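Local coordinates for protein exodeoxyribonuclease III (Archaeoglobus fulgidus, PDB 2VOA) that probably cleaves DNA at abasic sites as a metal-dependent AP endonuclease of the exonuclease III family, with 3'-5' exonuclease activity likely as well, at residues G80-R93 against Y119-K133. The protein carries 1 engineered substitution. Residues are numbered along the deposited sequence; the frame is centred on the assembly and turned at random.
Sequences GLDSEPKDEDRLIR and YKLQWLERLYHYLQK
The CD1 methyl of Leu81 sits in the corner formed by two flat groups of the helix: it lies over the centre of one face of the Arg126 guanidinium and, as a CH-pi contact, over the five-membered ring of Trp123, 3.7 Å from CD1 to the ring centroid. Pro85 CD and Glu84 O cover the opposite face of the guanidinium. At its edge, Arg126 NH1 and NH2 grip Pro85 O end-on, each at 2.9 Å; NH2 lies in the carbonyl plane and NH1 well above it. Arg126 NH1 also reaches Ser83 OG (3.2 Å) along a nearly straight bond, 164° at the hydrogen. The bend of the Arg126 chain at chi3 (-71°) turns the guanidinium toward Pro85 O. An alanine here is likely to leave Pro85 O without its two donors and to take away the flat face against which Leu81 CD1 packs. Asp87 OD2 sits at the edges of two rings, taking a very short bond from Tyr119 OH (2.5 Å) and, on its anti lone pair, one from Trp123 NE1 (2.8 Å). Further along the helix, Leu81 CD2 packs on Tyr130 CB at 3.9 Å, while Asp82 OD1 approaches the edge of the Tyr130 ring and Asp82 OD2 forms a salt bridge with Lys133 NZ. Arg93 NH1 donates in its guanidinium plane to Tyr130 OH (3.1 Å), and a water links that hydroxyl to Gly80 O; Arg93 also pairs with Asp100. Arg90, its CB against Trp123, packs on a phosphate of the bound DNA, and its NH1 is hydrogen-bonded to O of Tyr105, a predicted active-site residue. The loop leading into strand 91-96 is thus clamped to helix 115-134, which packs outside one of two mixed sheets, as in the layered alpha/beta sandwich of DNase I-like AP endonucleases.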
ATOM      1  N   GLY A  80      -8.917 -28.404   8.853  1.00 28.90           N
ATOM      2  CA  GLY A  80     -10.356 -28.325   9.131  1.00 29.92           C
ATOM      3  C   GLY A  80     -10.833 -29.200  10.283  1.00 30.56           C
ATOM      4  O   GLY A  80     -10.078 -30.021  10.831  1.00 31.41           O
ATOM      5  N   LEU A  81     -12.087 -28.984  10.676  1.00 30.39           N
ATOM      6  CA  LEU A  81     -12.775 -29.872  11.602  1.00 31.20           C
ATOM      7  C   LEU A  81     -13.052 -31.216  10.921  1.00 32.32           C
ATOM      8  O   LEU A  81     -12.954 -31.317   9.696  1.00 31.68           O
ATOM      9  CB  LEU A  81     -14.071 -29.209  12.083  1.00 30.97           C
ATOM     10  CG  LEU A  81     -13.873 -28.032  13.061  1.00 31.14           C
ATOM     11  CD1 LEU A  81     -15.181 -27.244  13.209  1.00 29.45           C
ATOM     12  CD2 LEU A  81     -13.393 -28.535  14.433  1.00 31.65           C
ATOM     13  N   ASP A  82     -13.371 -32.244  11.707  1.00 33.68           N
ATOM     14  CA  ASP A  82     -13.636 -33.580  11.146  1.00 35.42           C
ATOM     15  C   ASP A  82     -15.122 -33.841  10.824  1.00 35.77           C
ATOM     16  O   ASP A  82     -15.556 -34.995  10.676  1.00 36.04           O
ATOM     17  CB  ASP A  82     -13.055 -34.667  12.053  1.00 35.75           C
ATOM     18  CG  ASP A  82     -13.657 -34.659  13.447  1.00 37.92           C
ATOM     19  OD1 ASP A  82     -14.196 -33.619  13.893  1.00 42.92           O
ATOM     20  OD2 ASP A  82     -13.576 -35.707  14.120  1.00 42.02           O
ATOM     21  N   SER A  83     -15.889 -32.765  10.686  1.00 36.46           N
ATOM     22  CA  SER A  83     -17.288 -32.835  10.252  1.00 36.80           C
ATOM     23  C   SER A  83     -17.631 -31.620   9.380  1.00 37.18           C
ATOM     24  O   SER A  83     -16.924 -30.616   9.406  1.00 36.75           O
ATOM     25  CB  SER A  83     -18.225 -32.892  11.463  1.00 37.31           C
ATOM     26  OG  SER A  83     -18.097 -31.723  12.245  1.00 38.21           O
ATOM     27  N   GLU A  84     -18.725 -31.730   8.631  1.00 37.54           N
ATOM     28  CA  GLU A  84     -19.156 -30.725   7.661  1.00 37.32           C
ATOM     29  C   GLU A  84     -19.891 -29.553   8.335  1.00 36.44           C
ATOM     30  O   GLU A  84     -20.724 -29.779   9.219  1.00 36.79           O
ATOM     31  CB  GLU A  84     -20.057 -31.414   6.622  1.00 37.73           C
ATOM     32  CG  GLU A  84     -19.803 -30.992   5.190  1.00 40.84           C
ATOM     33  CD  GLU A  84     -18.338 -31.112   4.793  1.00 42.83           C
ATOM     34  OE1 GLU A  84     -17.704 -30.056   4.537  1.00 45.87           O
ATOM     35  OE2 GLU A  84     -17.806 -32.256   4.761  1.00 44.12           O
ATOM     36  N   PRO A  85     -19.579 -28.290   7.949  1.00 35.54           N
ATOM     37  CA  PRO A  85     -18.524 -27.808   7.039  1.00 34.10           C
ATOM     38  C   PRO A  85     -17.150 -27.916   7.686  1.00 32.73           C
ATOM     39  O   PRO A  85     -16.955 -27.458   8.822  1.00 31.01           O
ATOM     40  CB  PRO A  85     -18.868 -26.326   6.819  1.00 34.20           C
ATOM     41  CG  PRO A  85     -20.244 -26.133   7.418  1.00 35.90           C
ATOM     42  CD  PRO A  85     -20.394 -27.180   8.466  1.00 35.58           C
ATOM     43  N   LYS A  86     -16.207 -28.520   6.969  1.00 31.64           N
ATOM     44  CA  LYS A  86     -14.882 -28.753   7.542  1.00 31.71           C
ATOM     45  C   LYS A  86     -14.131 -27.475   7.872  1.00 30.21           C
ATOM     46  O   LYS A  86     -13.345 -27.467   8.820  1.00 30.19           O
ATOM     47  CB  LYS A  86     -14.017 -29.614   6.621  1.00 31.93           C
ATOM     48  CG  LYS A  86     -14.335 -31.114   6.647  1.00 34.32           C
ATOM     49  CD  LYS A  86     -13.288 -31.933   5.837  1.00 34.50           C
ATOM     50  CE  LYS A  86     -11.816 -31.700   6.236  1.00 39.64           C
ATOM     51  NZ  LYS A  86     -11.433 -32.094   7.661  1.00 41.48           N
ATOM     52  N   ASP A  87     -14.367 -26.419   7.087  1.00 28.95           N
ATOM     53  CA  ASP A  87     -13.693 -25.133   7.249  1.00 28.57           C
ATOM     54  C   ASP A  87     -12.172 -25.302   7.318  1.00 28.47           C
ATOM     55  O   ASP A  87     -11.512 -24.908   8.293  1.00 28.03           O
ATOM     56  CB  ASP A  87     -14.207 -24.374   8.476  1.00 28.48           C
ATOM     57  CG  ASP A  87     -15.650 -23.920   8.321  1.00 28.38           C
ATOM     58  OD1 ASP A  87     -16.175 -23.823   7.176  1.00 30.59           O
ATOM     59  OD2 ASP A  87     -16.282 -23.674   9.361  1.00 31.66           O
ATOM     60  N   GLU A  88     -11.631 -25.900   6.255  1.00 29.48           N
ATOM     61  CA  GLU A  88     -10.172 -26.063   6.138  1.00 29.59           C
ATOM     62  C   GLU A  88      -9.403 -24.748   6.290  1.00 29.76           C
ATOM     63  O   GLU A  88      -8.265 -24.749   6.782  1.00 30.89           O
ATOM     64  CB  GLU A  88      -9.839 -26.769   4.818  1.00 30.46           C
ATOM     65  CG  GLU A  88     -10.304 -28.200   4.830  1.00 32.43           C
ATOM     66  CD  GLU A  88      -9.894 -28.982   3.596  1.00 40.44           C
ATOM     67  OE1 GLU A  88      -9.719 -28.369   2.514  1.00 42.71           O
ATOM     68  OE2 GLU A  88      -9.786 -30.224   3.707  1.00 43.67           O
ATOM     69  N   ASP A  89     -10.026 -23.635   5.906  1.00 29.15           N
ATOM     70  CA  ASP A  89      -9.389 -22.306   6.008  1.00 29.81           C
ATOM     71  C   ASP A  89      -9.421 -21.693   7.413  1.00 29.81           C
ATOM     72  O   ASP A  89      -9.036 -20.526   7.586  1.00 30.74           O
ATOM     73  CB  ASP A  89      -9.955 -21.314   4.971  1.00 29.33           C
ATOM     74  CG  ASP A  89     -11.456 -20.990   5.183  1.00 31.81           C
ATOM     75  OD1 ASP A  89     -12.104 -21.567   6.091  1.00 32.41           O
ATOM     76  OD2 ASP A  89     -12.003 -20.170   4.400  1.00 31.85           O
ATOM     77  N   ARG A  90      -9.877 -22.472   8.399  1.00 28.60           N
ATOM     78  CA  ARG A  90      -9.948 -22.013   9.780  1.00 28.94           C
ATOM     79  C   ARG A  90      -9.239 -22.915  10.783  1.00 28.94           C
ATOM     80  O   ARG A  90      -9.264 -22.651  11.980  1.00 29.21           O
ATOM     81  CB  ARG A  90     -11.419 -21.879  10.226  1.00 28.29           C
ATOM     82  CG  ARG A  90     -12.224 -20.780   9.491  1.00 28.20           C
ATOM     83  CD  ARG A  90     -13.580 -20.628  10.152  1.00 29.73           C
ATOM     84  NE  ARG A  90     -14.362 -19.528   9.584  1.00 30.82           N
ATOM     85  CZ  ARG A  90     -14.286 -18.248   9.973  1.00 30.89           C
ATOM     86  NH1 ARG A  90     -13.451 -17.859  10.928  1.00 29.52           N
ATOM     87  NH2 ARG A  90     -15.066 -17.350   9.393  1.00 32.17           N
ATOM     88  N   LEU A  91      -8.683 -24.036  10.338  1.00 28.35           N
ATOM     89  CA  LEU A  91      -8.043 -24.918  11.310  1.00 27.85           C
ATOM     90  C   LEU A  91      -6.957 -25.681  10.594  1.00 27.86           C
ATOM     91  O   LEU A  91      -7.224 -26.333   9.585  1.00 28.04           O
ATOM     92  CB  LEU A  91      -9.063 -25.895  11.923  1.00 28.04           C
ATOM     93  CG  LEU A  91      -8.644 -26.831  13.070  1.00 28.00           C
ATOM     94  CD1 LEU A  91      -9.858 -27.367  13.794  1.00 28.23           C
ATOM     95  CD2 LEU A  91      -7.755 -28.047  12.627  1.00 27.66           C
ATOM     96  N   ILE A  92      -5.748 -25.588  11.134  1.00 28.06           N
ATOM     97  CA  ILE A  92      -4.623 -26.375  10.628  1.00 28.46           C
ATOM     98  C   ILE A  92      -3.936 -27.004  11.825  1.00 28.99           C
ATOM     99  O   ILE A  92      -3.752 -26.343  12.871  1.00 28.29           O
ATOM    100  CB  ILE A  92      -3.654 -25.515   9.740  1.00 28.55           C
ATOM    101  CG1 ILE A  92      -2.596 -26.394   9.043  1.00 28.08           C
ATOM    102  CG2 ILE A  92      -3.024 -24.344  10.533  1.00 29.70           C
ATOM    103  CD1 ILE A  92      -1.684 -25.623   8.098  1.00 29.58           C
ATOM    104  N   ARG A  93      -3.590 -28.282  11.683  1.00 29.25           N
ATOM    105  CA  ARG A  93      -3.009 -29.043  12.777  1.00 29.33           C
ATOM    106  C   ARG A  93      -1.796 -29.828  12.304  1.00 29.10           C
ATOM    107  O   ARG A  93      -1.798 -30.332  11.205  1.00 29.12           O
ATOM    108  CB  ARG A  93      -4.045 -30.004  13.319  1.00 29.74           C
ATOM    109  CG  ARG A  93      -3.544 -30.910  14.440  1.00 30.94           C
ATOM    110  CD  ARG A  93      -4.719 -31.538  15.097  1.00 30.90           C
ATOM    111  NE  ARG A  93      -4.418 -32.110  16.406  1.00 31.19           N
ATOM    112  CZ  ARG A  93      -5.322 -32.770  17.119  1.00 34.12           C
ATOM    113  NH1 ARG A  93      -6.559 -32.898  16.642  1.00 33.72           N
ATOM    114  NH2 ARG A  93      -5.010 -33.281  18.300  1.00 34.42           N
ATOM    115  N   TYR A 119     -23.703 -19.858  13.834  1.00 26.23           N
ATOM    116  CA  TYR A 119     -22.620 -20.662  13.240  1.00 27.21           C
ATOM    117  C   TYR A 119     -21.357 -20.680  14.125  1.00 27.07           C
ATOM    118  O   TYR A 119     -20.750 -21.740  14.326  1.00 27.09           O
ATOM    119  CB  TYR A 119     -22.300 -20.203  11.799  1.00 28.78           C
ATOM    120  CG  TYR A 119     -21.352 -21.176  11.142  1.00 29.27           C
ATOM    121  CD1 TYR A 119     -21.810 -22.439  10.723  1.00 30.98           C
ATOM    122  CD2 TYR A 119     -20.008 -20.877  11.010  1.00 28.16           C
ATOM    123  CE1 TYR A 119     -20.941 -23.358  10.144  1.00 31.56           C
ATOM    124  CE2 TYR A 119     -19.116 -21.787  10.423  1.00 28.12           C
ATOM    125  CZ  TYR A 119     -19.597 -23.022  10.013  1.00 30.35           C
ATOM    126  OH  TYR A 119     -18.739 -23.921   9.448  1.00 33.02           O
ATOM    127  N   LYS A 120     -21.015 -19.531  14.706  1.00 26.54           N
ATOM    128  CA  LYS A 120     -19.897 -19.436  15.663  1.00 26.06           C
ATOM    129  C   LYS A 120     -20.126 -20.376  16.862  1.00 26.17           C
ATOM    130  O   LYS A 120     -19.220 -21.121  17.280  1.00 26.25           O
ATOM    131  CB  LYS A 120     -19.739 -17.987  16.142  1.00 26.15           C
ATOM    132  CG  LYS A 120     -18.626 -17.795  17.211  1.00 25.52           C
ATOM    133  CD  LYS A 120     -18.596 -16.333  17.620  1.00 26.80           C
ATOM    134  CE  LYS A 120     -17.377 -16.037  18.456  1.00 26.96           C
ATOM    135  NZ  LYS A 120     -17.176 -14.560  18.618  1.00 28.45           N
ATOM    136  N   LEU A 121     -21.323 -20.336  17.427  1.00 26.35           N
ATOM    137  CA  LEU A 121     -21.636 -21.185  18.597  1.00 25.98           C
ATOM    138  C   LEU A 121     -21.533 -22.651  18.209  1.00 26.41           C
ATOM    139  O   LEU A 121     -20.939 -23.448  18.922  1.00 27.37           O
ATOM    140  CB  LEU A 121     -23.007 -20.851  19.198  1.00 26.42           C
ATOM    141  CG  LEU A 121     -23.180 -19.408  19.730  1.00 25.30           C
ATOM    142  CD1 LEU A 121     -24.633 -19.175  20.246  1.00 24.36           C
ATOM    143  CD2 LEU A 121     -22.118 -19.095  20.801  1.00 27.96           C
ATOM    144  N   GLN A 122     -22.103 -22.996  17.062  1.00 26.42           N
ATOM    145  CA  GLN A 122     -22.015 -24.364  16.574  1.00 27.00           C
ATOM    146  C   GLN A 122     -20.557 -24.796  16.350  1.00 26.81           C
ATOM    147  O   GLN A 122     -20.208 -25.950  16.607  1.00 27.15           O
ATOM    148  CB  GLN A 122     -22.865 -24.504  15.306  1.00 26.70           C
ATOM    149  CG  GLN A 122     -24.352 -24.392  15.604  1.00 27.95           C
ATOM    150  CD  GLN A 122     -25.193 -24.091  14.370  1.00 31.32           C
ATOM    151  OE1 GLN A 122     -26.346 -23.662  14.484  1.00 33.76           O
ATOM    152  NE2 GLN A 122     -24.627 -24.307  13.192  1.00 30.02           N
ATOM    153  N   TRP A 123     -19.709 -23.872  15.873  1.00 26.90           N
ATOM    154  CA  TRP A 123     -18.286 -24.146  15.587  1.00 27.64           C
ATOM    155  C   TRP A 123     -17.548 -24.459  16.882  1.00 28.57           C
ATOM    156  O   TRP A 123     -16.801 -25.436  16.960  1.00 28.36           O
ATOM    157  CB  TRP A 123     -17.630 -22.934  14.932  1.00 28.46           C
ATOM    158  CG  TRP A 123     -16.523 -23.269  13.942  1.00 29.47           C
ATOM    159  CD1 TRP A 123     -16.686 -23.544  12.612  1.00 28.68           C
ATOM    160  CD2 TRP A 123     -15.110 -23.377  14.205  1.00 28.20           C
ATOM    161  NE1 TRP A 123     -15.467 -23.797  12.023  1.00 29.34           N
ATOM    162  CE2 TRP A 123     -14.479 -23.699  12.970  1.00 28.37           C
ATOM    163  CE3 TRP A 123     -14.312 -23.219  15.356  1.00 29.63           C
ATOM    164  CZ2 TRP A 123     -13.077 -23.873  12.851  1.00 30.86           C
ATOM    165  CZ3 TRP A 123     -12.920 -23.380  15.237  1.00 28.42           C
ATOM    166  CH2 TRP A 123     -12.320 -23.705  13.995  1.00 29.26           C
ATOM    167  N   LEU A 124     -17.817 -23.654  17.917  1.00 28.50           N
ATOM    168  CA  LEU A 124     -17.224 -23.900  19.240  1.00 28.71           C
ATOM    169  C   LEU A 124     -17.694 -25.233  19.845  1.00 28.24           C
ATOM    170  O   LEU A 124     -16.902 -25.932  20.483  1.00 27.99           O
ATOM    171  CB  LEU A 124     -17.498 -22.729  20.197  1.00 28.96           C
ATOM    172  CG  LEU A 124     -16.701 -21.447  19.881  1.00 28.45           C
ATOM    173  CD1 LEU A 124     -17.289 -20.315  20.722  1.00 30.33           C
ATOM    174  CD2 LEU A 124     -15.167 -21.628  20.117  1.00 30.46           C
ATOM    175  N   GLU A 125     -18.940 -25.624  19.594  1.00 27.53           N
ATOM    176  CA  GLU A 125     -19.421 -26.925  20.063  1.00 28.15           C
ATOM    177  C   GLU A 125     -18.720 -28.062  19.285  1.00 27.90           C
ATOM    178  O   GLU A 125     -18.291 -29.073  19.855  1.00 26.83           O
ATOM    179  CB  GLU A 125     -20.944 -27.026  19.910  1.00 28.46           C
ATOM    180  CG  GLU A 125     -21.535 -28.419  20.180  1.00 27.96           C
ATOM    181  CD  GLU A 125     -21.525 -28.830  21.654  1.00 32.87           C
ATOM    182  OE1 GLU A 125     -22.008 -29.958  21.956  1.00 32.28           O
ATOM    183  OE2 GLU A 125     -21.075 -28.031  22.520  1.00 32.59           O
ATOM    184  N   ARG A 126     -18.613 -27.895  17.974  1.00 27.22           N
ATOM    185  CA  ARG A 126     -17.905 -28.887  17.155  1.00 28.23           C
ATOM    186  C   ARG A 126     -16.447 -28.991  17.585  1.00 28.43           C
ATOM    187  O   ARG A 126     -15.919 -30.100  17.699  1.00 28.97           O
ATOM    188  CB  ARG A 126     -18.028 -28.547  15.670  1.00 27.95           C
ATOM    189  CG  ARG A 126     -19.447 -28.724  15.126  1.00 28.60           C
ATOM    190  CD  ARG A 126     -19.405 -28.869  13.615  1.00 31.88           C
ATOM    191  NE  ARG A 126     -19.070 -27.625  12.925  1.00 32.76           N
ATOM    192  CZ  ARG A 126     -18.421 -27.574  11.760  1.00 31.80           C
ATOM    193  NH1 ARG A 126     -18.018 -28.694  11.177  1.00 33.32           N
ATOM    194  NH2 ARG A 126     -18.169 -26.415  11.181  1.00 31.92           N
ATOM    195  N   LEU A 127     -15.830 -27.844  17.878  1.00 27.68           N
ATOM    196  CA  LEU A 127     -14.417 -27.813  18.273  1.00 28.49           C
ATOM    197  C   LEU A 127     -14.239 -28.546  19.595  1.00 28.26           C
ATOM    198  O   LEU A 127     -13.255 -29.272  19.788  1.00 28.70           O
ATOM    199  CB  LEU A 127     -13.923 -26.366  18.383  1.00 28.56           C
ATOM    200  CG  LEU A 127     -12.441 -26.236  18.725  1.00 28.80           C
ATOM    201  CD1 LEU A 127     -11.596 -26.954  17.685  1.00 29.06           C
ATOM    202  CD2 LEU A 127     -12.056 -24.764  18.772  1.00 30.65           C
ATOM    203  N   TYR A 128     -15.183 -28.361  20.512  1.00 28.25           N
ATOM    204  CA  TYR A 128     -15.180 -29.129  21.765  1.00 27.58           C
ATOM    205  C   TYR A 128     -15.081 -30.642  21.525  1.00 28.16           C
ATOM    206  O   TYR A 128     -14.191 -31.314  22.049  1.00 27.77           O
ATOM    207  CB  TYR A 128     -16.450 -28.806  22.592  1.00 28.52           C
ATOM    208  CG  TYR A 128     -16.590 -29.678  23.830  1.00 28.07           C
ATOM    209  CD1 TYR A 128     -17.382 -30.832  23.808  1.00 31.27           C
ATOM    210  CD2 TYR A 128     -15.907 -29.359  25.011  1.00 30.19           C
ATOM    211  CE1 TYR A 128     -17.504 -31.638  24.949  1.00 29.46           C
ATOM    212  CE2 TYR A 128     -16.018 -30.160  26.157  1.00 30.34           C
ATOM    213  CZ  TYR A 128     -16.814 -31.302  26.104  1.00 30.33           C
ATOM    214  OH  TYR A 128     -16.950 -32.111  27.207  1.00 32.04           O
ATOM    215  N   HIS A 129     -15.978 -31.170  20.699  1.00 28.04           N
ATOM    216  CA  HIS A 129     -16.001 -32.612  20.457  1.00 28.90           C
ATOM    217  C   HIS A 129     -14.754 -33.075  19.705  1.00 29.74           C
ATOM    218  O   HIS A 129     -14.210 -34.151  19.994  1.00 30.14           O
ATOM    219  CB  HIS A 129     -17.313 -32.996  19.787  1.00 29.40           C
ATOM    220  CG  HIS A 129     -18.487 -32.820  20.696  1.00 30.88           C
ATOM    221  ND1 HIS A 129     -18.669 -33.601  21.821  1.00 32.16           N
ATOM    222  CD2 HIS A 129     -19.506 -31.929  20.685  1.00 31.90           C
ATOM    223  CE1 HIS A 129     -19.769 -33.216  22.446  1.00 33.52           C
ATOM    224  NE2 HIS A 129     -20.293 -32.200  21.783  1.00 34.05           N
ATOM    225  N   TYR A 130     -14.278 -32.227  18.798  1.00 29.39           N
ATOM    226  CA  TYR A 130     -13.073 -32.519  18.018  1.00 29.60           C
ATOM    227  C   TYR A 130     -11.841 -32.665  18.920  1.00 29.47           C
ATOM    228  O   TYR A 130     -11.088 -33.655  18.813  1.00 29.55           O
ATOM    229  CB  TYR A 130     -12.887 -31.465  16.920  1.00 31.31           C
ATOM    230  CG  TYR A 130     -11.569 -31.544  16.170  1.00 32.41           C
ATOM    231  CD1 TYR A 130     -11.371 -32.454  15.130  1.00 35.71           C
ATOM    232  CD2 TYR A 130     -10.515 -30.691  16.510  1.00 34.07           C
ATOM    233  CE1 TYR A 130     -10.130 -32.505  14.437  1.00 34.23           C
ATOM    234  CE2 TYR A 130      -9.293 -30.745  15.837  1.00 34.41           C
ATOM    235  CZ  TYR A 130      -9.118 -31.634  14.804  1.00 35.13           C
ATOM    236  OH  TYR A 130      -7.899 -31.677  14.144  1.00 37.16           O
ATOM    237  N   LEU A 131     -11.651 -31.706  19.824  1.00 28.57           N
ATOM    238  CA  LEU A 131     -10.503 -31.736  20.744  1.00 28.72           C
ATOM    239  C   LEU A 131     -10.647 -32.799  21.826  1.00 29.08           C
ATOM    240  O   LEU A 131      -9.672 -33.449  22.179  1.00 29.58           O
ATOM    241  CB  LEU A 131     -10.294 -30.372  21.370  1.00 28.70           C
ATOM    242  CG  LEU A 131      -9.943 -29.302  20.324  1.00 29.63           C
ATOM    243  CD1 LEU A 131      -9.993 -27.938  21.001  1.00 31.27           C
ATOM    244  CD2 LEU A 131      -8.597 -29.554  19.620  1.00 30.90           C
ATOM    245  N   GLN A 132     -11.861 -32.987  22.343  1.00 28.85           N
ATOM    246  CA  GLN A 132     -12.117 -34.069  23.300  1.00 29.89           C
ATOM    247  C   GLN A 132     -11.724 -35.432  22.709  1.00 30.19           C
ATOM    248  O   GLN A 132     -11.185 -36.305  23.414  1.00 30.83           O
ATOM    249  CB  GLN A 132     -13.598 -34.081  23.693  1.00 30.73           C
ATOM    250  CG  GLN A 132     -13.947 -35.088  24.762  1.00 32.29           C
ATOM    251  CD  GLN A 132     -15.418 -35.070  25.096  1.00 36.46           C
ATOM    252  OE1 GLN A 132     -16.282 -35.103  24.203  1.00 38.00           O
ATOM    253  NE2 GLN A 132     -15.724 -35.049  26.389  1.00 39.54           N
ATOM    254  N   LYS A 133     -11.991 -35.608  21.414  1.00 29.75           N
ATOM    255  CA  LYS A 133     -11.776 -36.876  20.722  1.00 31.13           C
ATOM    256  C   LYS A 133     -10.306 -37.118  20.380  1.00 30.45           C
ATOM    257  O   LYS A 133      -9.837 -38.267  20.398  1.00 30.68           O
ATOM    258  CB  LYS A 133     -12.650 -36.911  19.456  1.00 31.96           C
ATOM    259  CG  LYS A 133     -12.279 -37.942  18.418  1.00 35.87           C
ATOM    260  CD  LYS A 133     -13.293 -37.937  17.291  1.00 40.08           C
ATOM    261  CE  LYS A 133     -12.615 -38.170  15.955  1.00 44.33           C
ATOM    262  NZ  LYS A 133     -13.608 -38.127  14.838  1.00 46.96           N
TER
HETATM  263  O   HOH W   1      -7.894 -31.704  11.332  1.00 34.00           O